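Local coordinates for hypothetical protein TTHA0849 (Thermus thermophilus, PDB 2D4R) that is of unknown function but, as a putative member of the START domain superfamily, probably binds a lipid or similar hydrophobic ligand, at residues E3-E7 with M127-E132; E33-E38 with S49-V54. All coordinates share one frame; numbering follows the deposited sequence.

Contacts 1 and 2 lie at opposite edges of one antiparallel seven-stranded sheet, whose outermost strands within the chain are 3-10 and 34-43. In contact 1 strand 3-10 meets the long C-terminal helix 120-144; in contact 2 strand 34-43 pairs with 46-55 as a hairpin. Along the chain, the hairpin falls between the two halves of contact 1, which joins the first strand to the last helix. The centres are about 16 Å apart, yet the E33 carboxylate reaches helix 120-144, where it makes a weak hydrogen bond with S133. A curved sheet closed over by a C-terminal helix is the helix-grip fold of the START and Bet v 1-like families, whose members commonly hold hydrophobic ligands between the two.

Contact 1 of 2, residues E3-E7 with M127-E132; sequences EVRAE and MQENVE
Apolar packing of V4 and A6 against V131 forms the centre of this strand-helix contact. V131 CG2 is the atom that does the touching, 3.7 Å from A6 CB and also against V4 CG1. The other V4 methyl, CG2, meets M127 CB at 3.9 Å, while the M127 side chain also touches Y108 of strand 100-109. A6 CB also lies 3.9 Å from E132 CG. Q128 CG packs 3.6 Å from both V4 CG1 and V4 CG2. The short segment axes approach to 7.4 Å with a signed crossing angle of -33°, the alternate strand residues V4 and A6 pointing at the helix, as expected where the C-terminal helix of a helix-grip fold packs on the first strand of its sheet. Polar contact is slighter: R5 N donates to Q128 OE1 at 3.2 Å, with an N-H...O angle of 147°, though the position of that oxygen is less certain. A bend at chi2 (-70°) brings the Q128 amide to the strand backbone. With an alanine here, V4 would probably lose the aliphatic cover of CG, and R5 N this less certain acceptor. On the strand's other face, R5 NH1 forms a salt bridge with E7 OE2 at 3.1 Å, the carboxylate oxygen lying in the guanidinium plane.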
loop_
_atom_site.group_PDB
_atom_site.type_symbol
_atom_site.label_atom_id
_atom_site.label_comp_id
_atom_site.label_asym_id
_atom_site.label_seq_id
_atom_site.Cartn_x
_atom_site.Cartn_y
_atom_site.Cartn_z
ATOM N N GLU A 3 11.252 5.194 -7.330
ATOM C CA GLU A 3 10.023 5.552 -6.625
ATOM C C GLU A 3 8.810 5.556 -7.547
ATOM O O GLU A 3 8.924 5.810 -8.739
ATOM C CB GLU A 3 10.177 6.930 -5.978
ATOM C CG GLU A 3 8.947 7.425 -5.243
ATOM C CD GLU A 3 8.850 8.946 -5.238
ATOM O OE1 GLU A 3 9.088 9.553 -4.169
ATOM O OE2 GLU A 3 8.535 9.533 -6.300
ATOM N N VAL A 4 7.651 5.260 -6.978
ATOM C CA VAL A 4 6.371 5.290 -7.679
ATOM C C VAL A 4 5.385 6.053 -6.792
ATOM O O VAL A 4 5.538 6.088 -5.579
ATOM C CB VAL A 4 5.852 3.847 -7.931
ATOM C CG1 VAL A 4 4.373 3.861 -8.226
ATOM C CG2 VAL A 4 6.587 3.228 -9.102
ATOM N N ARG A 5 4.390 6.688 -7.387
ATOM C CA ARG A 5 3.337 7.300 -6.588
ATOM C C ARG A 5 2.019 7.276 -7.322
ATOM O O ARG A 5 1.957 7.550 -8.520
ATOM C CB ARG A 5 3.699 8.736 -6.244
ATOM C CG ARG A 5 4.068 9.562 -7.435
ATOM C CD ARG A 5 2.895 10.407 -7.850
ATOM N NE ARG A 5 2.347 11.153 -6.721
ATOM C CZ ARG A 5 1.317 11.986 -6.823
ATOM N NH1 ARG A 5 0.866 12.634 -5.755
ATOM N NH2 ARG A 5 0.741 12.162 -8.005
ATOM N N ALA A 6 0.967 6.929 -6.593
ATOM C CA ALA A 6 -0.370 6.904 -7.145
ATOM C C ALA A 6 -1.207 7.901 -6.361
ATOM O O ALA A 6 -0.919 8.182 -5.194
ATOM C CB ALA A 6 -0.955 5.511 -7.026
ATOM N N GLU A 7 -2.239 8.430 -7.014
ATOM C CA GLU A 7 -3.098 9.467 -6.453
ATOM C C GLU A 7 -4.526 9.102 -6.834
ATOM O O GLU A 7 -4.792 8.743 -7.978
ATOM C CB GLU A 7 -2.718 10.822 -7.059
ATOM C CG GLU A 7 -3.251 12.049 -6.346
ATOM C CD GLU A 7 -2.626 13.332 -6.875
ATOM O OE1 GLU A 7 -2.867 13.671 -8.054
ATOM O OE2 GLU A 7 -1.889 13.999 -6.115
HETATM N N MSE A 127 5.359 -1.752 -10.478
HETATM C CA MSE A 127 5.212 -1.137 -9.161
HETATM C C MSE A 127 4.243 0.031 -9.230
HETATM O O MSE A 127 3.681 0.448 -8.219
HETATM C CB MSE A 127 6.565 -0.648 -8.619
HETATM C CG MSE A 127 7.545 -1.758 -8.233
HETATM SE SE MSE A 127 6.952 -2.929 -6.774
HETATM C CE MSE A 127 6.562 -4.491 -7.785
ATOM N N GLN A 128 4.048 0.570 -10.425
ATOM C CA GLN A 128 3.086 1.650 -10.586
ATOM C C GLN A 128 1.688 1.072 -10.575
ATOM O O GLN A 128 0.783 1.638 -9.984
ATOM C CB GLN A 128 3.318 2.405 -11.900
ATOM C CG GLN A 128 4.216 3.615 -11.774
ATOM C CD GLN A 128 3.562 4.734 -11.003
ATOM O OE1 GLN A 128 4.236 5.578 -10.416
ATOM N NE2 GLN A 128 2.239 4.746 -10.996
ATOM N N GLU A 129 1.517 -0.062 -11.237
ATOM C CA GLU A 129 0.218 -0.684 -11.309
ATOM C C GLU A 129 -0.172 -1.139 -9.912
ATOM O O GLU A 129 -1.319 -0.957 -9.483
ATOM C CB GLU A 129 0.252 -1.866 -12.272
ATOM C CG GLU A 129 0.529 -1.478 -13.723
ATOM C CD GLU A 129 -0.461 -0.457 -14.270
ATOM O OE1 GLU A 129 -0.140 0.754 -14.255
ATOM O OE2 GLU A 129 -1.556 -0.864 -14.719
ATOM N N ASN A 130 0.795 -1.702 -9.188
ATOM C CA ASN A 130 0.515 -2.217 -7.860
ATOM C C ASN A 130 -0.021 -1.159 -6.906
ATOM O O ASN A 130 -1.017 -1.403 -6.225
ATOM C CB ASN A 130 1.752 -2.895 -7.270
ATOM C CG ASN A 130 1.860 -4.365 -7.676
ATOM O OD1 ASN A 130 2.012 -4.686 -8.860
ATOM N ND2 ASN A 130 1.777 -5.265 -6.691
ATOM N N VAL A 131 0.605 0.014 -6.860
ATOM C CA VAL A 131 0.111 1.066 -5.963
ATOM C C VAL A 131 -1.162 1.758 -6.447
ATOM O O VAL A 131 -1.977 2.187 -5.635
ATOM C CB VAL A 131 1.173 2.160 -5.685
ATOM C CG1 VAL A 131 2.365 1.553 -4.994
ATOM C CG2 VAL A 131 1.567 2.846 -6.963
ATOM N N GLU A 132 -1.329 1.871 -7.760
ATOM C CA GLU A 132 -2.585 2.353 -8.328
ATOM C C GLU A 132 -3.732 1.418 -7.941
ATOM O O GLU A 132 -4.836 1.870 -7.613
ATOM C CB GLU A 132 -2.477 2.435 -9.852
ATOM C CG GLU A 132 -1.828 3.705 -10.368
ATOM C CD GLU A 132 -1.560 3.646 -11.862
ATOM O OE1 GLU A 132 -0.808 4.506 -12.365
ATOM O OE2 GLU A 132 -2.096 2.736 -12.532
#

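Contact 2 of 2, residues E33-E38 with S49-V54; sequences EVESLE and SRWVAV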
loop_
_atom_site.group_PDB
_atom_site.type_symbol
_atom_site.label_atom_id
_atom_site.label_comp_id
_atom_site.label_asym_id
_atom_site.label_seq_id
_atom_site.Cartn_x
_atom_site.Cartn_y
_atom_site.Cartn_z
ATOM N N GLU A 33 -4.245 -7.930 -6.344
ATOM C CA GLU A 33 -2.888 -8.381 -6.622
ATOM C C GLU A 33 -2.230 -8.931 -5.361
ATOM O O GLU A 33 -1.091 -9.409 -5.399
ATOM C CB GLU A 33 -2.054 -7.224 -7.177
ATOM C CG GLU A 33 -2.771 -6.368 -8.198
ATOM C CD GLU A 33 -1.814 -5.645 -9.122
ATOM O OE1 GLU A 33 -0.802 -5.109 -8.624
ATOM O OE2 GLU A 33 -2.073 -5.617 -10.346
ATOM N N VAL A 34 -2.952 -8.848 -4.244
ATOM C CA VAL A 34 -2.470 -9.373 -2.974
ATOM C C VAL A 34 -3.119 -10.712 -2.690
ATOM O O VAL A 34 -4.345 -10.831 -2.715
ATOM C CB VAL A 34 -2.792 -8.418 -1.811
ATOM C CG1 VAL A 34 -2.549 -9.107 -0.487
ATOM C CG2 VAL A 34 -1.927 -7.177 -1.915
ATOM N N GLU A 35 -2.287 -11.713 -2.413
ATOM C CA GLU A 35 -2.744 -13.069 -2.145
ATOM C C GLU A 35 -2.975 -13.280 -0.650
ATOM O O GLU A 35 -3.931 -13.937 -0.247
ATOM C CB GLU A 35 -1.704 -14.070 -2.640
ATOM C CG GLU A 35 -1.997 -15.501 -2.234
ATOM C CD GLU A 35 -0.743 -16.340 -2.062
ATOM O OE1 GLU A 35 -0.260 -16.907 -3.066
ATOM O OE2 GLU A 35 -0.239 -16.436 -0.920
ATOM N N SER A 36 -2.084 -12.731 0.168
ATOM C CA SER A 36 -2.212 -12.835 1.619
ATOM C C SER A 36 -1.679 -11.582 2.320
ATOM O O SER A 36 -0.611 -11.075 1.990
ATOM C CB SER A 36 -1.480 -14.078 2.143
ATOM O OG SER A 36 -0.085 -13.979 1.974
ATOM N N LEU A 37 -2.439 -11.086 3.286
ATOM C CA LEU A 37 -1.999 -9.959 4.086
ATOM C C LEU A 37 -2.428 -10.198 5.529
ATOM O O LEU A 37 -3.609 -10.116 5.861
ATOM C CB LEU A 37 -2.610 -8.659 3.546
ATOM C CG LEU A 37 -1.908 -7.340 3.881
ATOM C CD1 LEU A 37 -2.765 -6.155 3.407
ATOM C CD2 LEU A 37 -1.664 -7.258 5.377
ATOM N N GLU A 38 -1.459 -10.504 6.382
ATOM C CA GLU A 38 -1.748 -10.807 7.776
ATOM C C GLU A 38 -1.056 -9.843 8.743
ATOM O O GLU A 38 0.163 -9.672 8.712
ATOM C CB GLU A 38 -1.359 -12.262 8.096
ATOM C CG GLU A 38 -0.275 -12.860 7.195
ATOM C CD GLU A 38 -0.158 -14.387 7.305
ATOM O OE1 GLU A 38 0.916 -14.929 6.956
ATOM O OE2 GLU A 38 -1.134 -15.048 7.731
ATOM N N SER A 49 2.996 -6.305 9.505
ATOM C CA SER A 49 2.156 -7.142 8.667
ATOM C C SER A 49 2.976 -7.929 7.648
ATOM O O SER A 49 4.042 -7.483 7.216
ATOM C CB SER A 49 1.127 -6.277 7.947
ATOM O OG SER A 49 1.770 -5.320 7.128
ATOM N N ARG A 50 2.471 -9.101 7.273
ATOM C CA ARG A 50 3.144 -9.971 6.312
ATOM C C ARG A 50 2.375 -9.968 4.991
ATOM O O ARG A 50 1.227 -10.385 4.932
ATOM C CB ARG A 50 3.233 -11.405 6.865
ATOM C CG ARG A 50 3.860 -12.430 5.904
ATOM C CD ARG A 50 3.912 -13.841 6.509
ATOM N NE ARG A 50 4.206 -13.853 7.948
ATOM C CZ ARG A 50 5.428 -13.924 8.476
ATOM N NH1 ARG A 50 6.495 -13.990 7.689
ATOM N NH2 ARG A 50 5.586 -13.927 9.795
ATOM N N TRP A 51 3.015 -9.481 3.937
ATOM C CA TRP A 51 2.373 -9.403 2.631
ATOM C C TRP A 51 2.882 -10.510 1.702
ATOM O O TRP A 51 4.074 -10.838 1.686
ATOM C CB TRP A 51 2.630 -8.029 1.981
ATOM C CG TRP A 51 2.007 -6.836 2.707
ATOM C CD1 TRP A 51 2.221 -6.464 4.000
ATOM C CD2 TRP A 51 1.096 -5.859 2.156
ATOM N NE1 TRP A 51 1.511 -5.326 4.291
ATOM C CE2 TRP A 51 0.813 -4.933 3.180
ATOM C CE3 TRP A 51 0.494 -5.684 0.900
ATOM C CZ2 TRP A 51 -0.050 -3.840 2.989
ATOM C CZ3 TRP A 51 -0.362 -4.602 0.711
ATOM C CH2 TRP A 51 -0.624 -3.695 1.753
ATOM N N VAL A 52 1.965 -11.087 0.934
ATOM C CA VAL A 52 2.335 -11.829 -0.254
ATOM C C VAL A 52 1.559 -11.272 -1.426
ATOM O O VAL A 52 0.333 -11.273 -1.422
ATOM C CB VAL A 52 2.022 -13.349 -0.128
ATOM C CG1 VAL A 52 2.384 -14.054 -1.442
ATOM C CG2 VAL A 52 2.795 -13.961 1.035
ATOM N N ALA A 53 2.286 -10.796 -2.428
ATOM C CA ALA A 53 1.679 -10.222 -3.615
ATOM C C ALA A 53 2.077 -11.050 -4.825
ATOM O O ALA A 53 3.089 -11.765 -4.811
ATOM C CB ALA A 53 2.136 -8.756 -3.790
ATOM N N VAL A 54 1.270 -10.968 -5.875
ATOM C CA VAL A 54 1.639 -11.608 -7.120
ATOM C C VAL A 54 1.855 -10.580 -8.211
ATOM O O VAL A 54 1.050 -9.685 -8.412
ATOM C CB VAL A 54 0.583 -12.635 -7.565
ATOM C CG1 VAL A 54 0.309 -13.603 -6.417
ATOM C CG2 VAL A 54 -0.685 -11.938 -8.018
HETATM O O HOH W 1 0.833 -12.851 4.345
#
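Strands 36-38 and 49-54 run antiparallel, S36-V52 and E38-R50 being hydrogen-bonded pairs and L37-W51 a non-hydrogen-bonded one. Between V34 and S36 the register shifts by one: V52 O accepts from both E35 N (2.8 Å) and S36 N (3.2 Å), the S36 donor lying in the carbonyl plane on a lone pair. This double grip defines a classic beta bulge, set where the chain turns a corner at E35; before it V34 and A53 form a non-hydrogen-bonded pair and V54 N bonds to E33 O at 2.9 Å. The bulge lies in the hairpin of strands 34-43 and 46-55, at one border of the sheet of this START-like, Bet v 1-type fold. L37 and W51 share a face of the hairpin. L37 CD1 sits 3.6 Å from the centroid of the W51 six-membered ring, 12° off its normal, a CH-pi contact; L37 CG, anti to its own N (chi1 -158°), lays the leucine alongside the indole. V34 CG2 approaches the same ring obliquely at 4.0 Å from W51 CZ3. W51 NE1 donates to S49 OG at 2.8 Å, near the ring plane, fixing the indole's turn, and W62 of strand 58-69 stacks with it. On the other face, E38 and R50 lie side by side in a long salt bridge, E38 OE1 to R50 NE 3.6 Å, their flat groups 84° apart. A water bonded to S36 OG donates to R50 O, bridging the strands.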